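Local coordinates for protein transcriptional activator TenA-1 (Sulfolobus solfataricus P2, PDB 2QZC) that is probably a TenA-like thiaminase, which would cleave thiamine or a related pyrimidine compound, at residues A[10-15]-A[190-195]. Residues are numbered along the deposited sequence; the frame is centred on the assembly and turned at random.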
loop_
_atom_site.group_PDB
_atom_site.type_symbol
_atom_site.label_atom_id
_atom_site.label_comp_id
_atom_site.label_asym_id
_atom_site.label_seq_id
_atom_site.Cartn_x
_atom_site.Cartn_y
_atom_site.Cartn_z
ATOM N N ASN A 10 12.541 -18.510 16.011
ATOM C CA ASN A 10 12.525 -19.857 15.471
ATOM C C ASN A 10 13.007 -19.893 14.026
ATOM O O ASN A 10 13.672 -20.844 13.629
ATOM C CB ASN A 10 11.122 -20.451 15.580
ATOM C CG ASN A 10 10.646 -20.597 17.024
ATOM O OD1 ASN A 10 11.453 -20.667 17.945
ATOM N ND2 ASN A 10 9.344 -20.670 17.200
ATOM N N LEU A 11 12.631 -18.879 13.245
ATOM C CA LEU A 11 13.074 -18.785 11.853
ATOM C C LEU A 11 14.584 -18.561 11.839
ATOM O O LEU A 11 15.283 -19.255 11.104
ATOM C CB LEU A 11 12.336 -17.676 11.107
ATOM C CG LEU A 11 10.872 -17.991 10.771
ATOM C CD1 LEU A 11 10.042 -16.727 10.483
ATOM C CD2 LEU A 11 10.759 -18.980 9.605
ATOM N N ILE A 12 15.090 -17.617 12.633
ATOM C CA ILE A 12 16.527 -17.376 12.713
ATOM C C ILE A 12 17.280 -18.652 13.138
ATOM O O ILE A 12 18.274 -19.033 12.517
ATOM C CB ILE A 12 16.858 -16.175 13.617
ATOM C CG1 ILE A 12 16.375 -14.871 12.958
ATOM C CG2 ILE A 12 18.345 -16.125 13.915
ATOM C CD1 ILE A 12 16.423 -13.646 13.889
ATOM N N ASN A 13 16.812 -19.325 14.196
ATOM C CA ASN A 13 17.506 -20.544 14.632
ATOM C C ASN A 13 17.470 -21.616 13.533
ATOM O O ASN A 13 18.449 -22.351 13.339
ATOM C CB ASN A 13 16.973 -21.029 16.001
ATOM C CG ASN A 13 17.343 -20.078 17.147
ATOM O OD1 ASN A 13 18.350 -19.379 17.084
ATOM N ND2 ASN A 13 16.533 -20.072 18.205
ATOM N N GLY A 14 16.383 -21.667 12.774
ATOM C CA GLY A 14 16.251 -22.602 11.682
ATOM C C GLY A 14 17.177 -22.443 10.495
ATOM O O GLY A 14 17.363 -23.405 9.716
ATOM N N VAL A 15 17.783 -21.270 10.332
ATOM C CA VAL A 15 18.762 -21.092 9.246
ATOM C C VAL A 15 20.190 -21.450 9.664
ATOM O O VAL A 15 21.111 -21.383 8.835
ATOM C CB VAL A 15 18.720 -19.649 8.616
ATOM C CG1 VAL A 15 17.281 -19.239 8.287
ATOM C CG2 VAL A 15 19.346 -18.590 9.495
ATOM N N ASN A 190 11.824 -22.668 4.698
ATOM C CA ASN A 190 12.631 -22.782 3.480
ATOM C C ASN A 190 12.611 -21.509 2.637
ATOM O O ASN A 190 13.644 -21.149 2.058
ATOM C CB ASN A 190 12.225 -24.018 2.692
ATOM C CG ASN A 190 12.729 -25.305 3.349
ATOM O OD1 ASN A 190 13.675 -25.278 4.140
ATOM N ND2 ASN A 190 12.120 -26.433 2.973
ATOM N N ILE A 191 11.488 -20.795 2.658
ATOM C CA ILE A 191 11.387 -19.481 1.983
ATOM C C ILE A 191 12.318 -18.480 2.690
ATOM O O ILE A 191 13.068 -17.721 2.048
ATOM C CB ILE A 191 9.930 -18.972 1.958
ATOM C CG1 ILE A 191 9.089 -19.856 1.048
ATOM C CG2 ILE A 191 9.837 -17.506 1.455
ATOM C CD1 ILE A 191 7.563 -19.644 1.178
ATOM N N PHE A 192 12.244 -18.430 4.029
ATOM C CA PHE A 192 13.071 -17.565 4.860
ATOM C C PHE A 192 14.549 -17.860 4.590
ATOM O O PHE A 192 15.374 -16.937 4.422
ATOM C CB PHE A 192 12.719 -17.804 6.336
ATOM C CG PHE A 192 13.321 -16.848 7.321
ATOM C CD1 PHE A 192 14.559 -17.124 7.903
ATOM C CD2 PHE A 192 12.624 -15.710 7.757
ATOM C CE1 PHE A 192 15.106 -16.269 8.854
ATOM C CE2 PHE A 192 13.153 -14.872 8.721
ATOM C CZ PHE A 192 14.411 -15.158 9.262
ATOM N N ILE A 193 14.914 -19.142 4.554
ATOM C CA ILE A 193 16.320 -19.547 4.268
ATOM C C ILE A 193 16.773 -18.993 2.896
ATOM O O ILE A 193 17.856 -18.434 2.794
ATOM C CB ILE A 193 16.494 -21.095 4.293
ATOM C CG1 ILE A 193 16.345 -21.620 5.739
ATOM C CG2 ILE A 193 17.844 -21.508 3.671
ATOM C CD1 ILE A 193 16.195 -23.141 5.854
ATOM N N ASN A 194 15.910 -19.109 1.883
ATOM C CA ASN A 194 16.248 -18.572 0.550
ATOM C C ASN A 194 16.502 -17.070 0.609
ATOM O O ASN A 194 17.486 -16.581 0.016
ATOM C CB ASN A 194 15.237 -18.922 -0.546
ATOM C CG ASN A 194 15.455 -20.298 -1.132
ATOM O OD1 ASN A 194 16.489 -20.948 -0.847
ATOM N ND2 ASN A 194 14.507 -20.762 -1.962
ATOM N N SER A 195 15.654 -16.321 1.328
ATOM C CA SER A 195 15.901 -14.888 1.487
ATOM C C SER A 195 17.236 -14.578 2.153
ATOM O O SER A 195 17.964 -13.661 1.723
ATOM C CB SER A 195 14.753 -14.208 2.199
ATOM O OG SER A 195 13.596 -14.174 1.378
#
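In this all-helical, heme oxygenase-like fold, residues 10-15, on the short N-terminal helix 6-14, pack against the long C-terminal helix 186-208. The two short axes pass 9.7 Å apart and cross at -65°, and the phenyl ring of F192 spans the space between them. Its CG stands anti to the backbone N (chi1 -171°), which sends the phenyl group out toward residues 11-15. L11 lies over one face: its CB sits 3.6 Å from the centroid of the F192 ring and almost on the normal, a CH-pi contact, while L11 CD1 extends over CD2 and CE2 of F192, and L11 CD2 reaches CB and CG of F192. V15 comes in at the ring edge instead, its CG1 lying in the ring plane 3.5 Å from CD1 of F192. The same methyl touches I193, with V15 CG1 3.6 Å from I193 CG1, so this one methyl bears on two consecutive residues of helix 186-208, F192 and I193. I12 points its CB away from that helix and adds a looser touch, CG1 to F192 CZ at 4.2 Å. The side chains that meet are all apolar, and the carbonyl oxygen of L11 also lies against the ring, 3.7 Å from F192 CE1. Beyond it, W19 of helix 18-23 touches both I12 and F192, and V132 and P136 of helix 127-148 also pack on F192. An aromatic residue with a leucine over one face and a valine at its edge here joins the N-terminal helix to the C-terminal one, within the helical bundle characteristic of the TENA/THI-4/PQQC family.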